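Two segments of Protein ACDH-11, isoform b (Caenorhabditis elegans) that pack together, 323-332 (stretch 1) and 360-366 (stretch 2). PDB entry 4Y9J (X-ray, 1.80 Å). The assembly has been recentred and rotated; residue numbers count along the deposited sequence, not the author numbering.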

ATOM      1  N   SER B 323      -0.872  30.669   2.571  1.00 28.73           N
ATOM      2  CA  SER B 323       0.415  30.973   1.984  1.00 28.77           C
ATOM      3  C   SER B 323       1.367  31.514   3.046  1.00 31.65           C
ATOM      4  O   SER B 323       2.517  31.094   3.164  1.00 32.28           O
ATOM      5  CB  SER B 323       0.247  31.994   0.849  1.00 29.05           C
ATOM      6  OG  SER B 323      -0.417  31.442  -0.252  1.00 29.25           O
ATOM      7  N   LEU B 324       0.901  32.470   3.808  1.00 31.23           N
ATOM      8  CA  LEU B 324       1.690  33.140   4.804  1.00 33.76           C
ATOM      9  C   LEU B 324       1.985  32.213   5.974  1.00 32.34           C
ATOM     10  O   LEU B 324       3.064  32.308   6.570  1.00 33.09           O
ATOM     11  CB  LEU B 324       0.994  34.420   5.278  1.00 34.79           C
ATOM     12  CG  LEU B 324       1.058  35.527   4.203  1.00 39.80           C
ATOM     13  CD1 LEU B 324       0.050  36.601   4.430  1.00 42.74           C
ATOM     14  CD2 LEU B 324       2.451  36.105   4.111  1.00 43.40           C
ATOM     15  N   GLY B 325       1.029  31.355   6.292  1.00 31.24           N
ATOM     16  CA  GLY B 325       1.224  30.332   7.309  1.00 31.68           C
ATOM     17  C   GLY B 325       2.409  29.378   6.998  1.00 30.21           C
ATOM     18  O   GLY B 325       3.273  29.143   7.885  1.00 30.60           O
ATOM     19  N   TYR B 326       2.503  28.964   5.753  1.00 29.88           N
ATOM     20  CA  TYR B 326       3.612  28.093   5.303  1.00 30.69           C
ATOM     21  C   TYR B 326       4.955  28.832   5.301  1.00 31.52           C
ATOM     22  O   TYR B 326       5.982  28.267   5.714  1.00 30.25           O
ATOM     23  CB  TYR B 326       3.331  27.506   3.932  1.00 31.12           C
ATOM     24  CG  TYR B 326       2.150  26.555   3.935  1.00 30.35           C
ATOM     25  CD1 TYR B 326       2.104  25.501   4.798  1.00 29.29           C
ATOM     26  CD2 TYR B 326       1.076  26.718   3.066  1.00 29.45           C
ATOM     27  CE1 TYR B 326       1.029  24.629   4.816  1.00 30.40           C
ATOM     28  CE2 TYR B 326       0.011  25.832   3.062  1.00 29.72           C
ATOM     29  CZ  TYR B 326      -0.005  24.797   3.953  1.00 29.23           C
ATOM     30  OH  TYR B 326      -1.063  23.921   4.084  1.00 29.79           O
ATOM     31  N   MET B 327       4.928  30.085   4.852  1.00 29.72           N
ATOM     32  CA  MET B 327       6.120  30.933   4.860  1.00 31.91           C
ATOM     33  C   MET B 327       6.634  31.147   6.284  1.00 32.68           C
ATOM     34  O   MET B 327       7.806  30.897   6.606  1.00 32.03           O
ATOM     35  CB  MET B 327       5.832  32.243   4.158  1.00 34.12           C
ATOM     36  CG  MET B 327       5.505  32.088   2.683  1.00 35.33           C
ATOM     37  SD  MET B 327       4.590  33.456   1.861  1.00 42.11           S
ATOM     38  CE  MET B 327       5.715  34.718   2.167  1.00 46.96           C
ATOM     39  N   ARG B 328       5.757  31.552   7.179  1.00 31.96           N
ATOM     40  CA  ARG B 328       6.148  31.742   8.579  1.00 34.03           C
ATOM     41  C   ARG B 328       6.576  30.424   9.210  1.00 33.83           C
ATOM     42  O   ARG B 328       7.556  30.402   9.980  1.00 33.82           O
ATOM     43  CB  ARG B 328       5.010  32.362   9.361  1.00 35.32           C
ATOM     44  CG  ARG B 328       5.173  32.371  10.906  1.00 37.20           C
ATOM     45  CD  ARG B 328       6.378  33.119  11.395  1.00 37.67           C
ATOM     46  NE  ARG B 328       6.337  34.514  10.931  1.00 40.91           N
ATOM     47  CZ  ARG B 328       7.356  35.236  10.500  1.00 43.08           C
ATOM     48  NH1 ARG B 328       8.579  34.704  10.437  1.00 43.05           N
ATOM     49  NH2 ARG B 328       7.160  36.517  10.133  1.00 43.00           N
ATOM     50  N   ARG B 329       5.859  29.342   8.946  1.00 31.27           N
ATOM     51  CA  ARG B 329       6.207  28.068   9.567  1.00 32.23           C
ATOM     52  C   ARG B 329       7.670  27.619   9.193  1.00 31.91           C
ATOM     53  O   ARG B 329       8.457  27.268  10.054  1.00 32.97           O
ATOM     54  CB  ARG B 329       5.165  26.975   9.244  1.00 32.28           C
ATOM     55  CG  ARG B 329       5.504  25.595   9.772  1.00 32.32           C
ATOM     56  CD  ARG B 329       5.629  25.609  11.290  1.00 33.96           C
ATOM     57  NE  ARG B 329       4.359  25.948  11.982  1.00 34.46           N
ATOM     58  CZ  ARG B 329       3.415  25.063  12.313  1.00 35.01           C
ATOM     59  NH1 ARG B 329       3.509  23.793  11.939  1.00 33.41           N
ATOM     60  NH2 ARG B 329       2.323  25.476  12.953  1.00 36.75           N
ATOM     61  N   ILE B 330       7.999  27.677   7.926  1.00 32.41           N
ATOM     62  CA  ILE B 330       9.306  27.258   7.488  1.00 33.77           C
ATOM     63  C   ILE B 330      10.369  28.139   8.073  1.00 33.30           C
ATOM     64  O   ILE B 330      11.386  27.639   8.484  1.00 34.16           O
ATOM     65  CB  ILE B 330       9.386  27.019   5.969  1.00 30.58           C
ATOM     66  CG1 ILE B 330      10.598  26.126   5.626  1.00 33.14           C
ATOM     67  CG2 ILE B 330       9.546  28.322   5.230  1.00 32.29           C
ATOM     68  CD1 ILE B 330      10.488  24.732   6.205  1.00 32.05           C
ATOM     69  N   ILE B 331      10.138  29.439   8.199  1.00 33.89           N
ATOM     70  CA  ILE B 331      11.115  30.313   8.741  1.00 34.77           C
ATOM     71  C   ILE B 331      11.256  30.043  10.254  1.00 36.78           C
ATOM     72  O   ILE B 331      12.344  30.043  10.787  1.00 37.69           O
ATOM     73  CB  ILE B 331      10.712  31.802   8.499  1.00 35.13           C
ATOM     74  CG1 ILE B 331      10.719  32.173   7.013  1.00 35.35           C
ATOM     75  CG2 ILE B 331      11.587  32.764   9.306  1.00 39.64           C
ATOM     76  CD1 ILE B 331      10.166  33.586   6.793  1.00 36.23           C
ATOM     77  N   SER B 332      10.147  29.864  10.956  1.00 34.18           N
ATOM     78  CA  SER B 332      10.209  29.498  12.363  1.00 36.51           C
ATOM     79  C   SER B 332      11.007  28.213  12.605  1.00 34.83           C
ATOM     80  O   SER B 332      11.804  28.114  13.559  1.00 37.97           O
ATOM     81  CB  SER B 332       8.775  29.346  12.967  1.00 37.10           C
ATOM     82  OG  SER B 332       8.837  29.115  14.354  1.00 39.32           O
ATOM     83  N   LYS B 360      16.226  38.015   4.324  1.00 40.84           N
ATOM     84  CA  LYS B 360      15.437  38.414   3.168  1.00 41.88           C
ATOM     85  C   LYS B 360      14.042  37.747   3.154  1.00 38.32           C
ATOM     86  O   LYS B 360      13.063  38.402   2.807  1.00 39.09           O
ATOM     87  CB  LYS B 360      16.205  38.111   1.833  1.00 41.81           C
ATOM     88  CG  LYS B 360      15.373  38.310   0.565  1.00 45.12           C
ATOM     89  CD  LYS B 360      14.948  39.781   0.345  1.00 50.45           C
ATOM     90  CE  LYS B 360      14.407  40.142  -1.085  1.00 54.08           C
ATOM     91  NZ  LYS B 360      13.417  41.316  -1.036  1.00 57.12           N
ATOM     92  N   MET B 361      13.957  36.456   3.497  1.00 36.82           N
ATOM     93  CA  MET B 361      12.665  35.755   3.639  1.00 36.54           C
ATOM     94  C   MET B 361      11.775  36.424   4.680  1.00 37.14           C
ATOM     95  O   MET B 361      10.575  36.573   4.449  1.00 36.39           O
ATOM     96  CB  MET B 361      12.881  34.286   4.005  1.00 35.85           C
ATOM     97  CG  MET B 361      13.712  33.539   2.940  1.00 35.57           C
ATOM     98  SD  MET B 361      14.430  31.971   3.487  1.00 38.92           S
ATOM     99  CE  MET B 361      13.111  31.015   4.096  1.00 33.53           C
ATOM    100  N   GLU B 362      12.362  36.843   5.789  1.00 36.48           N
ATOM    101  CA  GLU B 362      11.650  37.514   6.813  1.00 39.30           C
ATOM    102  C   GLU B 362      11.092  38.878   6.370  1.00 40.56           C
ATOM    103  O   GLU B 362       9.972  39.191   6.658  1.00 42.67           O
ATOM    104  CB  GLU B 362      12.525  37.608   8.055  1.00 40.62           C
ATOM    105  CG  GLU B 362      11.817  38.298   9.185  1.00 43.95           C
ATOM    106  CD  GLU B 362      10.651  37.483   9.722  1.00 43.82           C
ATOM    107  OE1 GLU B 362      10.673  36.254   9.573  1.00 45.55           O
ATOM    108  OE2 GLU B 362       9.725  38.089  10.290  1.00 45.09           O
ATOM    109  N   VAL B 363      11.872  39.666   5.650  1.00 41.26           N
ATOM    110  CA  VAL B 363      11.454  40.982   5.145  1.00 41.51           C
ATOM    111  C   VAL B 363      10.236  40.834   4.209  1.00 41.44           C
ATOM    112  O   VAL B 363       9.232  41.536   4.346  1.00 41.05           O
ATOM    113  CB  VAL B 363      12.615  41.650   4.368  1.00 41.90           C
ATOM    114  CG1 VAL B 363      12.140  42.857   3.543  1.00 43.80           C
ATOM    115  CG2 VAL B 363      13.745  42.061   5.292  1.00 43.98           C
ATOM    116  N   ASP B 364      10.309  39.863   3.296  1.00 39.49           N
ATOM    117  CA  ASP B 364       9.251  39.664   2.320  1.00 39.81           C
ATOM    118  C   ASP B 364       7.964  39.136   2.994  1.00 38.78           C
ATOM    119  O   ASP B 364       6.878  39.481   2.591  1.00 41.55           O
ATOM    120  CB  ASP B 364       9.717  38.696   1.207  1.00 41.05           C
ATOM    121  CG  ASP B 364      10.694  39.344   0.205  1.00 48.05           C
ATOM    122  OD1 ASP B 364      10.788  40.602   0.130  1.00 49.97           O
ATOM    123  OD2 ASP B 364      11.330  38.533  -0.557  1.00 50.62           O
ATOM    124  N   THR B 365       8.111  38.326   4.029  1.00 36.99           N
ATOM    125  CA  THR B 365       7.004  37.698   4.731  1.00 37.27           C
ATOM    126  C   THR B 365       6.293  38.789   5.566  1.00 38.58           C
ATOM    127  O   THR B 365       5.097  38.786   5.631  1.00 38.47           O
ATOM    128  CB  THR B 365       7.526  36.567   5.633  1.00 36.35           C
ATOM    129  OG1 THR B 365       8.063  35.487   4.801  1.00 35.17           O
ATOM    130  CG2 THR B 365       6.441  36.023   6.461  1.00 37.86           C
ATOM    131  N   ARG B 366       7.054  39.679   6.205  1.00 37.99           N
ATOM    132  CA  ARG B 366       6.445  40.711   7.011  1.00 42.25           C
ATOM    133  C   ARG B 366       5.583  41.638   6.169  1.00 42.76           C
ATOM    134  O   ARG B 366       4.513  42.048   6.608  1.00 42.74           O
ATOM    135  CB  ARG B 366       7.476  41.505   7.772  1.00 43.75           C
ATOM    136  CG  ARG B 366       8.148  40.717   8.847  1.00 45.26           C
ATOM    137  CD  ARG B 366       9.003  41.591   9.724  1.00 51.47           C
ATOM    138  NE  ARG B 366       9.818  40.863  10.680  1.00 50.54           N
ATOM    139  CZ  ARG B 366      10.402  41.445  11.725  1.00 52.46           C
ATOM    140  NH1 ARG B 366      10.287  42.765  11.965  1.00 51.15           N
ATOM    141  NH2 ARG B 366      11.128  40.696  12.534  1.00 53.27           N
TER

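Both stretches are wholly helical, each a segment of a longer helix, and their N-to-C directions differ by 153°, so they run close to antiparallel. The axes approach to 10.4 Å, a separation that leaves room for side chains between the backbones. Within stretch 1 the i to i+4 ladder is regular, as in Arg328 N to Leu324 O (2.9 Å) and Ser332 N to Arg328 O (2.8 Å); stretch 2 repeats it with Thr365 N to Met361 O (3.1 Å). The register is set by two pairs: the CA atoms of Met327 and Thr365 lie 6.8 Å apart, those of Ile331 and Glu362 7.5 Å. Spacings of four residues on one helix and three on the other bring successive turns into the contact, which buries 383 Å² in total over both sides.

Thr365 is covered most by the opposite stretch, losing 92 Å². Its CA-to-CB bond points toward stretch 1, and it stands at the closer of the two register pairs, where a short side chain fits the limited space. With chi1 at -67° (m), OG1 lies 2.8 Å from Met361 O and donates a hydrogen bond to that carbonyl one turn back, so the hydroxyl has a polar partner on its own helix even as apolar groups close over it. Met327 CE approaches Thr365 OG1 to 3.6 Å and Ile331 CD1 approaches the same atom to 3.5 Å; these are packing contacts. The position of OG1 is somewhat less certain, because it sits too close to an atom elsewhere in the model.

The polar link is a salt bridge between Arg328 and Glu362. Both side chains leave their helices sideways, but their ends come nearer to the partner helix: Arg328 bends through chi values of t, p and p, Glu362 through t and p. The result is a two-pronged contact, with Arg328 NH1 donating to Glu362 OE1 at 2.7 Å and 178°, and Arg328 NH2 donating to Glu362 OE2 at 3.0 Å and 147°. The first bond is almost perfectly linear, the second more bent. Glu362 meets the guanidinium at its edge, near the plane where the N-H bonds point, while Thr365 CG2 covers one face, 3.8 Å from Arg328 NH2. Glu362 OE2 also accepts from Arg366 NE at 2.8 Å and 166°, so one buried carboxylate answers two arginines, a sensible pairing of charges away from solvent.

Apolar packing completes the contact. Ile331 points toward stretch 2 and gives up 74 Å², the most in stretch 1. Its CG1 lies 3.9 Å from Met361 CE, its CD1 3.8 Å from Met361 O, and its CG2 3.6 Å from Glu362 OE1, so the branched side chain reaches neighbouring residues of the opposing helix from several carbons. Met361 also points toward its partner, and its flexible thioether chain (m, t, p) carries the methyl to the isoleucine. Leu324 starts sideways, yet its CD2 comes within 4.1 Å of Thr365 O.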